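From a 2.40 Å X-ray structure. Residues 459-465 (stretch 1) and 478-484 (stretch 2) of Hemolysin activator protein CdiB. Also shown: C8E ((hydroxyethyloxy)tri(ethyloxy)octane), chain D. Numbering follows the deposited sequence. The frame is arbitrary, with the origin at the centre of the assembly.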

ATOM      1  N   GLY A 459       4.341 -16.973 -16.461  1.00 62.21           N
ATOM      2  CA  GLY A 459       5.665 -16.416 -16.148  1.00 57.79           C
ATOM      3  C   GLY A 459       5.789 -16.131 -14.662  1.00 54.81           C
ATOM      4  O   GLY A 459       4.839 -16.306 -13.966  1.00 43.30           O
ATOM      5  N   ARG A 460       6.921 -15.612 -14.217  1.00 49.10           N
ATOM      6  CA  ARG A 460       7.172 -15.421 -12.791  1.00 42.36           C
ATOM      7  C   ARG A 460       6.290 -14.349 -12.158  1.00 43.62           C
ATOM      8  O   ARG A 460       6.171 -14.311 -10.931  1.00 56.33           O
ATOM      9  CB  ARG A 460       8.643 -15.067 -12.570  1.00 55.62           C
ATOM     10  CG  ARG A 460       8.978 -13.600 -12.809  1.00 59.22           C
ATOM     11  CD  ARG A 460      10.469 -13.372 -13.060  1.00 65.75           C
ATOM     12  NE  ARG A 460      11.251 -13.222 -11.833  1.00 81.49           N
ATOM     13  CZ  ARG A 460      12.005 -14.180 -11.303  1.00 92.55           C
ATOM     14  NH1 ARG A 460      12.081 -15.366 -11.892  1.00 83.84           N
ATOM     15  NH2 ARG A 460      12.684 -13.951 -10.186  1.00 74.21           N
ATOM     16  N   TYR A 461       5.684 -13.470 -12.949  1.00 57.24           N
ATOM     17  CA  TYR A 461       4.917 -12.364 -12.395  1.00 57.26           C
ATOM     18  C   TYR A 461       3.420 -12.577 -12.481  1.00 53.14           C
ATOM     19  O   TYR A 461       2.661 -11.844 -11.837  1.00 57.60           O
ATOM     20  CB  TYR A 461       5.264 -11.055 -13.113  1.00 47.28           C
ATOM     21  CG  TYR A 461       6.722 -10.689 -13.070  1.00 62.90           C
ATOM     22  CD1 TYR A 461       7.321 -10.273 -11.885  1.00 62.66           C
ATOM     23  CD2 TYR A 461       7.500 -10.727 -14.221  1.00 61.00           C
ATOM     24  CE1 TYR A 461       8.660  -9.921 -11.847  1.00 62.75           C
ATOM     25  CE2 TYR A 461       8.841 -10.374 -14.191  1.00 68.61           C
ATOM     26  CZ  TYR A 461       9.418  -9.974 -13.004  1.00 69.80           C
ATOM     27  OH  TYR A 461      10.753  -9.623 -12.971  1.00 78.91           O
ATOM     28  N   SER A 462       2.980 -13.534 -13.262  1.00 51.73           N
ATOM     29  CA  SER A 462       1.550 -13.712 -13.451  1.00 63.48           C
ATOM     30  C   SER A 462       1.059 -15.085 -13.051  1.00 49.40           C
ATOM     31  O   SER A 462       0.204 -15.177 -12.180  1.00 61.67           O
ATOM     32  CB  SER A 462       1.171 -13.426 -14.925  1.00 50.72           C
ATOM     33  OG  SER A 462       2.098 -13.958 -15.833  1.00 65.95           O
ATOM     34  N   VAL A 463       1.589 -16.154 -13.658  1.00 52.10           N
ATOM     35  CA  VAL A 463       1.306 -17.515 -13.207  1.00 46.56           C
ATOM     36  C   VAL A 463       2.600 -18.310 -13.064  1.00 47.80           C
ATOM     37  O   VAL A 463       3.208 -18.697 -14.066  1.00 42.80           O
ATOM     38  CB  VAL A 463       0.344 -18.235 -14.167  1.00 52.10           C
ATOM     39  CG1 VAL A 463      -0.033 -19.596 -13.607  1.00 46.16           C
ATOM     40  CG2 VAL A 463      -0.876 -17.370 -14.431  1.00 36.80           C
ATOM     41  N   ARG A 464       3.026 -18.578 -11.829  1.00 51.27           N
ATOM     42  CA  ARG A 464       4.300 -19.259 -11.627  1.00 60.08           C
ATOM     43  C   ARG A 464       4.229 -20.714 -12.094  1.00 59.57           C
ATOM     44  O   ARG A 464       3.154 -21.311 -12.209  1.00 68.12           O
ATOM     45  CB  ARG A 464       4.725 -19.191 -10.160  1.00 51.62           C
ATOM     46  CG  ARG A 464       5.402 -17.884  -9.782  1.00 49.39           C
ATOM     47  CD  ARG A 464       5.558 -17.766  -8.283  1.00 40.33           C
ATOM     48  NE  ARG A 464       4.261 -17.629  -7.630  1.00 43.98           N
ATOM     49  CZ  ARG A 464       4.085 -17.553  -6.315  1.00 62.18           C
ATOM     50  NH1 ARG A 464       2.862 -17.427  -5.820  1.00 58.63           N
ATOM     51  NH2 ARG A 464       5.127 -17.604  -5.495  1.00 68.06           N
ATOM     52  N   GLY A 465       5.401 -21.283 -12.367  1.00 57.72           N
ATOM     53  CA  GLY A 465       5.494 -22.597 -12.962  1.00 54.23           C
ATOM     54  C   GLY A 465       5.569 -22.595 -14.473  1.00 46.95           C
ATOM     55  O   GLY A 465       5.701 -23.666 -15.075  1.00 62.32           O
ATOM     56  N   GLN A 478      -7.388 -11.817 -15.157  1.00 44.25           N
ATOM     57  CA  GLN A 478      -7.119 -11.809 -13.729  1.00 49.37           C
ATOM     58  C   GLN A 478      -6.282 -13.032 -13.396  1.00 43.63           C
ATOM     59  O   GLN A 478      -6.392 -14.069 -14.057  1.00 53.25           O
ATOM     60  CB  GLN A 478      -8.413 -11.804 -12.904  1.00 41.35           C
ATOM     61  CG  GLN A 478      -9.195 -13.104 -12.965  1.00 44.77           C
ATOM     62  CD  GLN A 478     -10.493 -13.052 -12.179  1.00 61.32           C
ATOM     63  OE1 GLN A 478     -10.495 -12.845 -10.964  1.00 51.96           O
ATOM     64  NE2 GLN A 478     -11.609 -13.240 -12.875  1.00 62.32           N
ATOM     65  N   TYR A 479      -5.431 -12.898 -12.384  1.00 44.17           N
ATOM     66  CA  TYR A 479      -4.729 -14.044 -11.834  1.00 45.12           C
ATOM     67  C   TYR A 479      -4.837 -14.030 -10.319  1.00 46.54           C
ATOM     68  O   TYR A 479      -5.004 -12.977  -9.698  1.00 52.27           O
ATOM     69  CB  TYR A 479      -3.242 -14.103 -12.261  1.00 43.58           C
ATOM     70  CG  TYR A 479      -2.350 -12.960 -11.817  1.00 44.98           C
ATOM     71  CD1 TYR A 479      -1.965 -12.815 -10.485  1.00 45.48           C
ATOM     72  CD2 TYR A 479      -1.840 -12.060 -12.744  1.00 44.43           C
ATOM     73  CE1 TYR A 479      -1.135 -11.781 -10.085  1.00 47.84           C
ATOM     74  CE2 TYR A 479      -1.008 -11.024 -12.355  1.00 50.46           C
ATOM     75  CZ  TYR A 479      -0.657 -10.891 -11.026  1.00 58.13           C
ATOM     76  OH  TYR A 479       0.172  -9.864 -10.641  1.00 58.08           O
ATOM     77  N   VAL A 480      -4.754 -15.218  -9.730  1.00 41.43           N
ATOM     78  CA  VAL A 480      -4.696 -15.364  -8.284  1.00 46.27           C
ATOM     79  C   VAL A 480      -3.515 -16.265  -7.951  1.00 48.29           C
ATOM     80  O   VAL A 480      -3.463 -17.422  -8.388  1.00 48.72           O
ATOM     81  CB  VAL A 480      -6.006 -15.916  -7.695  1.00 47.62           C
ATOM     82  CG1 VAL A 480      -6.500 -17.119  -8.479  1.00 58.34           C
ATOM     83  CG2 VAL A 480      -5.816 -16.258  -6.227  1.00 55.77           C
ATOM     84  N   GLN A 481      -2.556 -15.721  -7.214  1.00 51.27           N
ATOM     85  CA  GLN A 481      -1.413 -16.472  -6.723  1.00 42.08           C
ATOM     86  C   GLN A 481      -1.661 -16.856  -5.273  1.00 41.12           C
ATOM     87  O   GLN A 481      -2.094 -16.027  -4.467  1.00 45.68           O
ATOM     88  CB  GLN A 481      -0.131 -15.646  -6.838  1.00 47.76           C
ATOM     89  CG  GLN A 481       0.207 -15.220  -8.256  1.00 48.36           C
ATOM     90  CD  GLN A 481       1.253 -14.122  -8.303  1.00 55.53           C
ATOM     91  OE1 GLN A 481       1.304 -13.256  -7.429  1.00 57.88           O
ATOM     92  NE2 GLN A 481       2.097 -14.157  -9.327  1.00 49.87           N
ATOM     93  N   GLN A 482      -1.398 -18.116  -4.945  1.00 41.81           N
ATOM     94  CA  GLN A 482      -1.562 -18.601  -3.583  1.00 51.29           C
ATOM     95  C   GLN A 482      -0.296 -19.314  -3.144  1.00 39.14           C
ATOM     96  O   GLN A 482       0.349 -20.003  -3.941  1.00 44.47           O
ATOM     97  CB  GLN A 482      -2.769 -19.534  -3.457  1.00 35.42           C
ATOM     98  CG  GLN A 482      -4.096 -18.801  -3.472  1.00 50.70           C
ATOM     99  CD  GLN A 482      -5.269 -19.724  -3.233  1.00 46.17           C
ATOM    100  OE1 GLN A 482      -5.874 -19.713  -2.162  1.00 46.93           O
ATOM    101  NE2 GLN A 482      -5.598 -20.529  -4.234  1.00 39.49           N
ATOM    102  N   GLU A 483       0.053 -19.149  -1.872  1.00 31.25           N
ATOM    103  CA  GLU A 483       1.336 -19.623  -1.378  1.00 52.67           C
ATOM    104  C   GLU A 483       1.249 -19.844   0.124  1.00 44.44           C
ATOM    105  O   GLU A 483       0.623 -19.058   0.839  1.00 43.67           O
ATOM    106  CB  GLU A 483       2.447 -18.619  -1.712  1.00 42.92           C
ATOM    107  CG  GLU A 483       3.786 -18.897  -1.054  1.00 49.18           C
ATOM    108  CD  GLU A 483       4.778 -17.778  -1.299  1.00 65.94           C
ATOM    109  OE1 GLU A 483       5.078 -17.502  -2.480  1.00 64.89           O
ATOM    110  OE2 GLU A 483       5.240 -17.162  -0.314  1.00 58.54           O
ATOM    111  N   ILE A 484       1.876 -20.922   0.585  1.00 47.69           N
ATOM    112  CA  ILE A 484       2.024 -21.221   2.001  1.00 51.48           C
ATOM    113  C   ILE A 484       3.504 -21.420   2.287  1.00 46.41           C
ATOM    114  O   ILE A 484       4.167 -22.212   1.610  1.00 46.39           O
ATOM    115  CB  ILE A 484       1.231 -22.475   2.410  1.00 48.17           C
ATOM    116  CG1 ILE A 484      -0.266 -22.253   2.196  1.00 38.42           C
ATOM    117  CG2 ILE A 484       1.531 -22.843   3.854  1.00 49.99           C
ATOM    118  CD1 ILE A 484      -1.037 -23.533   2.072  1.00 37.08           C
TER
HETATM  119  C1  C8E D 603     -15.349  -2.156 -11.125  1.00 84.31           C
HETATM  120  C2  C8E D 603     -14.245  -2.908 -11.867  1.00 88.55           C
HETATM  121  C3  C8E D 603     -13.044  -3.114 -10.946  1.00 74.36           C
HETATM  122  C4  C8E D 603     -11.971  -3.916 -11.680  1.00 72.17           C
HETATM  123  C5  C8E D 603     -12.449  -5.353 -11.874  1.00 75.80           C
HETATM  124  C6  C8E D 603     -11.467  -6.082 -12.786  1.00 61.01           C
HETATM  125  C7  C8E D 603     -11.437  -7.562 -12.414  1.00 68.29           C
HETATM  126  C8  C8E D 603     -12.415  -8.334 -13.295  1.00 62.97           C
HETATM  127  O9  C8E D 603     -11.698  -9.291 -14.021  1.00 81.31           O
HETATM  128  C10 C8E D 603     -12.471 -10.063 -14.896  1.00 70.83           C
HETATM  129  C11 C8E D 603     -11.548 -10.862 -15.814  1.00 60.35           C
HETATM  130  O12 C8E D 603     -11.984 -12.191 -15.876  1.00 68.92           O
HETATM  131  C13 C8E D 603     -11.363 -12.952 -16.875  1.00 64.35           C
HETATM  132  C14 C8E D 603     -11.936 -14.369 -16.875  1.00 65.75           C
HETATM  133  O15 C8E D 603     -12.442 -14.687 -15.608  1.00 71.16           O
HETATM  134  C16 C8E D 603     -12.869 -16.014 -15.484  1.00 59.84           C
HETATM  135  C17 C8E D 603     -12.913 -16.420 -14.008  1.00 68.09           C
HETATM  136  O18 C8E D 603     -13.906 -15.697 -13.335  1.00 68.84           O
HETATM  137  C19 C8E D 603     -14.235 -16.217 -12.077  1.00 76.24           C
HETATM  138  C20 C8E D 603     -13.995 -15.164 -10.994  1.00 66.23           C
HETATM  139  O21 C8E D 603     -14.723 -14.003 -11.285  1.00 65.80           O
HETATM  140  O   HOH W   1       3.074 -10.444  -9.436  1.00 54.69           O

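The contact joins an irregular segment, 459-465, to a strand, 478-484, and buries 333 Å² summed over both sides. The backbones do not pair: the closest approach of CA atoms, Ser 462 to Tyr 479, is 6.5 Å, and no backbone-to-backbone hydrogen bond crosses the gap. Side chains from both stretches fill it, Arg 464 from the loop and Tyr 479, Gln 481 and Glu 483 from the strand. As expected for an extended chain, CA-to-CB directions alternate, those of Tyr 479, Gln 481 and Glu 483 pointing toward the loop and those of Val 480 and Gln 482 away from it.

The charged interaction is the best defined. Arg 464 NH2 donates to Glu 483 OE1 at 3.0 Å with an N-H...acceptor angle of 169°, a nearly linear hydrogen bond that is also a salt bridge. The carboxylate oxygen lies at the edge of the guanidinium, near its plane, where the N-H bonds point. Arg 464 starts with its CA-to-CB bond toward the strand, and chi angles of m, t, m and 178° carry the guanidinium along it to Glu 483, whose own t, t side chain is extended. Glu 483 is buried, so a cationic partner suits it well; both of its carboxylate oxygens, and NE and NH1 of Arg 464, also have hydrogen bonds elsewhere in the structure.

Packing against aliphatic and aromatic surface forms a second group. On its way to Glu 483, Arg 464 passes Gln 481, with NH1 3.6 Å from Gln 481 CB. These two residues have the largest areas covered by the opposite stretch, 81 Å² for Arg 464 and 68 Å² for Gln 481. At the other end, Ser 462 sits over a face of the Tyr 479 ring. Its CA is 4.1 Å from the ring centroid, 22° off the normal, which is CH-pi geometry, and its carbonyl O lies over the same ring, 3.4 Å from Tyr 479 CG. The small serine side chain points sideways, and its CB comes within 4.0 Å of Tyr 479 CD2.

Polar contacts to the loop backbone centre on the carbonyl of Tyr 461. A water donates to Tyr 461 O at 2.8 Å and is also hydrogen-bonded to Tyr 479 OH at 3.2 Å, so it bridges the stretches. Tyr 461 O is also 3.4 Å from Tyr 479 OH and 3.5 Å from Gln 481 NE2, distances that do not settle whether direct hydrogen bonds form. The Tyr 461 ring plays little part, since its side chain starts sideways and its end leads away.

Within the loop, Gly 459 N bonds to Val 463 O at 3.2 Å, and Ser 462 N makes a weak bond to Gly 459 O at 3.4 Å, closing a compact turn. The phi/psi values of Gly 459 (142/-179) and Gly 465 (92/-3) call for glycine, because a CB would jam against the preceding carbonyl oxygen.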